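Local coordinates for uncharacterized protein (Bacteroides vulgatus, PDB 4FMR) that probably binds DNA, pairing a domain of the HU/IHF-like family with an Ig-like domain whose role the structure alone does not show, at the interface of chains A and B. Coordinates in Å, arbitrary orientation; residue numbers count along the deposited sequence, not the author numbering. Chains: chain A/B, uncharacterized hypothetical protein.

Contact 1: the interface of chains A and B. Residues chain A 32-35, 38; chain B 74-76.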
loop_
_atom_site.group_PDB
_atom_site.type_symbol
_atom_site.label_atom_id
_atom_site.label_comp_id
_atom_site.label_asym_id
_atom_site.label_seq_id
_atom_site.Cartn_x
_atom_site.Cartn_y
_atom_site.Cartn_z
ATOM N N SER A 32 5.456 -3.476 17.578
ATOM C CA SER A 32 4.633 -2.503 16.892
ATOM C C SER A 32 4.883 -1.131 17.510
ATOM O O SER A 32 5.000 -1.017 18.731
ATOM C CB SER A 32 3.165 -2.893 16.983
ATOM O OG SER A 32 2.408 -1.925 16.282
ATOM N N ILE A 33 5.024 -0.097 16.689
ATOM C CA ILE A 33 5.256 1.221 17.266
ATOM C C ILE A 33 4.224 2.183 16.674
ATOM O O ILE A 33 3.829 2.063 15.512
ATOM C CB ILE A 33 6.719 1.742 17.145
ATOM C CG1 ILE A 33 7.120 2.094 15.694
ATOM C CG2 ILE A 33 7.709 0.755 17.823
ATOM C CD1 ILE A 33 8.245 3.057 15.636
ATOM N N ASP A 34 3.721 3.061 17.514
ATOM C CA ASP A 34 2.714 4.033 17.113
ATOM C C ASP A 34 3.309 5.437 17.260
ATOM O O ASP A 34 4.507 5.550 17.531
ATOM C CB ASP A 34 1.412 3.851 17.925
ATOM C CG ASP A 34 1.566 3.890 19.438
ATOM O OD1 ASP A 34 2.707 4.118 19.920
ATOM O OD2 ASP A 34 0.557 3.631 20.144
ATOM N N LYS A 35 2.482 6.488 17.100
ATOM C CA LYS A 35 2.910 7.880 17.162
ATOM C C LYS A 35 3.581 8.219 18.489
ATOM O O LYS A 35 4.571 8.940 18.475
ATOM C CB LYS A 35 1.731 8.831 16.909
ATOM C CG LYS A 35 1.488 9.062 15.416
ATOM C CD LYS A 35 0.470 10.162 15.135
ATOM C CE LYS A 35 -0.933 9.636 15.007
ATOM N NZ LYS A 35 -1.857 10.702 14.561
ATOM N N ILE A 38 7.076 6.802 18.315
ATOM C CA ILE A 38 7.767 7.571 17.255
ATOM C C ILE A 38 8.235 8.917 17.852
ATOM O O ILE A 38 9.389 9.303 17.659
ATOM C CB ILE A 38 6.883 7.769 15.984
ATOM C CG1 ILE A 38 6.761 6.448 15.203
ATOM C CG2 ILE A 38 7.450 8.888 15.063
ATOM C CD1 ILE A 38 5.564 6.337 14.373
ATOM N N SER B 74 6.447 -3.232 12.974
ATOM C CA SER B 74 5.325 -2.695 12.224
ATOM C C SER B 74 5.154 -1.257 12.722
ATOM O O SER B 74 5.347 -0.982 13.917
ATOM C CB SER B 74 4.067 -3.548 12.370
ATOM O OG SER B 74 3.777 -3.756 13.734
ATOM N N VAL B 75 4.913 -0.323 11.808
ATOM C CA VAL B 75 4.820 1.074 12.201
ATOM C C VAL B 75 3.456 1.613 11.837
ATOM O O VAL B 75 3.044 1.508 10.680
ATOM C CB VAL B 75 5.952 1.914 11.511
ATOM C CG1 VAL B 75 5.826 3.424 11.847
ATOM C CG2 VAL B 75 7.342 1.386 11.865
ATOM N N ASN B 76 2.784 2.250 12.788
ATOM C CA ASN B 76 1.476 2.849 12.558
ATOM C C ASN B 76 1.484 4.328 12.911
ATOM O O ASN B 76 1.874 4.674 14.019
ATOM C CB ASN B 76 0.395 2.111 13.396
ATOM C CG ASN B 76 -0.977 2.757 13.376
ATOM O OD1 ASN B 76 -1.505 3.146 12.321
ATOM N ND2 ASN B 76 -1.598 2.871 14.545
#
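A:Ile33 and B:Val75 face each other as a parallel beta pair across the subunit boundary, with A:Ser32 and B:Ser74 the pair beside them, so that the short strands 32-33 and 74-76 form one intermolecular ribbon. This is a compact worked example of parallel pairing, in which one residue uses both its backbone groups to bond the two neighbours of the residue opposite. The A:Ile33 amide N donates to the carbonyl O of B:Ser74 at 2.9 Å. Its carbonyl O in turn receives the amide N of B:Asn76, also at 2.9 Å, in a bond that is close to straight (167° at the hydrogen). Because the main chain supplies both bonds, they probably set the register of the strands largely independently of side-chain identity.

Apolar contacts lie on one side of the ribbon. A:Ile33 and B:Val75 run side by side in the same direction, the gamma carbon CG1 of the isoleucine 3.9 Å from the methyl CG2 of the valine. The isoleucine turns CG1 between its own amide and carbonyl (chi1 70°), and its CD1 lies 3.7 Å from CG1 of A:Ile38 in the same chain. A:Ile38, from helix 35-45, crosses B:Val75 nearly at right angles and brings its terminal methyl CD1 to within 3.9 Å of B:Val75 CG1. The two valine methyls thus meet a strand and a helix of the partner.

Polar side chains occupy the opposite side. B:Asn76 has 47 Å² of its surface hidden by chain A, while its carbonyl O sits near the start of helix 35-45, 3.3 Å from CA of A:Asp34. The serines add little: A:Ser32 OG and B:Ser74 OG, both side-chain hydroxyls, make a weak hydrogen bond at 3.4 Å.

Contact 2: the interface of chains A and B. Residues chain A 69, 84, 86, 95, 102; chain B 6, 8, 121.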
loop_
_atom_site.group_PDB
_atom_site.type_symbol
_atom_site.label_atom_id
_atom_site.label_comp_id
_atom_site.label_asym_id
_atom_site.label_seq_id
_atom_site.Cartn_x
_atom_site.Cartn_y
_atom_site.Cartn_z
ATOM N N LEU A 69 -5.241 14.246 -0.410
ATOM C CA LEU A 69 -5.689 12.982 -0.981
ATOM C C LEU A 69 -7.189 12.962 -1.239
ATOM O O LEU A 69 -7.628 12.430 -2.271
ATOM C CB LEU A 69 -5.298 11.814 -0.035
ATOM C CG LEU A 69 -3.793 11.547 0.039
ATOM C CD1 LEU A 69 -3.434 10.684 1.241
ATOM C CD2 LEU A 69 -3.292 10.932 -1.259
ATOM N N ALA A 84 -5.835 8.625 -3.896
ATOM C CA ALA A 84 -7.171 8.066 -3.692
ATOM C C ALA A 84 -7.544 7.140 -4.853
ATOM O O ALA A 84 -7.255 7.437 -6.020
ATOM C CB ALA A 84 -8.194 9.176 -3.567
ATOM N N PHE A 86 -10.730 3.948 -6.126
ATOM C CA PHE A 86 -12.117 3.502 -5.962
ATOM C C PHE A 86 -12.217 1.994 -6.012
ATOM O O PHE A 86 -11.567 1.353 -6.851
ATOM C CB PHE A 86 -13.023 4.136 -7.027
ATOM C CG PHE A 86 -12.957 5.647 -7.021
ATOM C CD1 PHE A 86 -13.458 6.381 -5.941
ATOM C CD2 PHE A 86 -12.353 6.339 -8.068
ATOM C CE1 PHE A 86 -13.376 7.777 -5.925
ATOM C CE2 PHE A 86 -12.262 7.738 -8.043
ATOM C CZ PHE A 86 -12.786 8.447 -6.975
ATOM N N TRP A 95 -22.719 5.771 -8.106
ATOM C CA TRP A 95 -22.006 5.405 -6.895
ATOM C C TRP A 95 -22.992 4.840 -5.877
ATOM O O TRP A 95 -23.945 5.540 -5.514
ATOM C CB TRP A 95 -21.273 6.645 -6.326
ATOM C CG TRP A 95 -20.475 6.392 -5.073
ATOM C CD1 TRP A 95 -20.915 6.478 -3.783
ATOM C CD2 TRP A 95 -19.100 5.998 -5.003
ATOM N NE1 TRP A 95 -19.900 6.148 -2.913
ATOM C CE2 TRP A 95 -18.768 5.874 -3.634
ATOM C CE3 TRP A 95 -18.114 5.730 -5.966
ATOM C CZ2 TRP A 95 -17.487 5.517 -3.207
ATOM C CZ3 TRP A 95 -16.849 5.355 -5.539
ATOM C CH2 TRP A 95 -16.549 5.242 -4.177
ATOM N N ILE A 102 -14.087 4.443 -1.237
ATOM C CA ILE A 102 -12.841 5.175 -1.458
ATOM C C ILE A 102 -11.778 4.538 -0.585
ATOM O O ILE A 102 -12.071 4.080 0.527
ATOM C CB ILE A 102 -12.997 6.692 -1.133
ATOM C CG1 ILE A 102 -14.182 7.339 -1.851
ATOM C CG2 ILE A 102 -11.678 7.481 -1.342
ATOM C CD1 ILE A 102 -14.681 8.623 -1.125
ATOM N N LEU B 6 -14.224 14.177 -4.377
ATOM C CA LEU B 6 -13.424 13.480 -5.384
ATOM C C LEU B 6 -14.229 13.449 -6.699
ATOM O O LEU B 6 -15.436 13.180 -6.672
ATOM C CB LEU B 6 -13.002 12.054 -4.960
ATOM C CG LEU B 6 -11.995 11.895 -3.820
ATOM C CD1 LEU B 6 -11.814 10.441 -3.479
ATOM C CD2 LEU B 6 -10.662 12.491 -4.169
ATOM N N ALA B 8 -14.775 11.718 -10.413
ATOM C CA ALA B 8 -14.447 10.450 -11.062
ATOM C C ALA B 8 -15.181 10.235 -12.393
ATOM O O ALA B 8 -16.376 10.527 -12.516
ATOM C CB ALA B 8 -14.763 9.297 -10.127
ATOM N N VAL B 121 -18.154 11.389 -3.677
ATOM C CA VAL B 121 -17.670 11.155 -5.039
ATOM C C VAL B 121 -18.650 11.826 -6.007
ATOM O O VAL B 121 -19.854 11.528 -5.985
ATOM C CB VAL B 121 -17.454 9.650 -5.381
ATOM C CG1 VAL B 121 -16.883 9.482 -6.793
ATOM C CG2 VAL B 121 -16.554 8.976 -4.356
#
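The indole of A:Trp95 carries B:Val121 on one face: methyl CG2 of the valine stands 3.6 Å from the centroid of the six-membered ring, in a CH-pi contact shifted slightly toward the rim. At the indole edge, in its plane, lies the backbone N of A:Ile102 from the same chain. The A:Phe86 ring is turned steeply to the indole, at roughly 80°, and meets chain B along its outer rim. Its CE2 reaches CB of B:Ala8 at 3.6 Å, while CE1 on the other flank touches CG2 of B:Val121 at 3.7 Å.

One valine methyl therefore fills the corner between two aromatic rings, and A:Ile102 closes it, with CD1 3.8 Å from the same CG2. With CG anti to the backbone N (chi1 -179°), the A:Trp95 side chain crosses that of B:Val121 at about a right angle and presents the indole face to its methyl. An alanine here would remove the indole and is likely to leave one side of the B:Val121 methyl CG2 uncovered, with the A:Phe86 edge and A:Ile102 still against it.

Next to this corner, B:Leu6 and A:Ile102 approach tip to tip, leucine CD1 to isoleucine CG2 at 3.7 Å. The same leucine methyl also rests against the A:Ala84 methyl. Strands 4-12 and 119-126 of one subunit thereby pack on strands 80-87 and 101-108 of the other, an apolar seam that probably helps hold the HU-like dimer together.

Contact 1 and contact 2 lie about 28 Å apart, measured between the centres of their C-alpha atoms, and have no residue position in common. Strand 74-76 of chain B serves contact 1, while helix 51-69 and strand 80-87 of chain A serve contact 2; in sequence these elements are neighbours, so each chain links one contact to the symmetry twin of the other. Since the interface is two-fold symmetric, each contact occurs twice with the chains exchanged. Together they probably constrain the relative placement of the two subunits, consistent with the dimers typical of HU/IHF relatives.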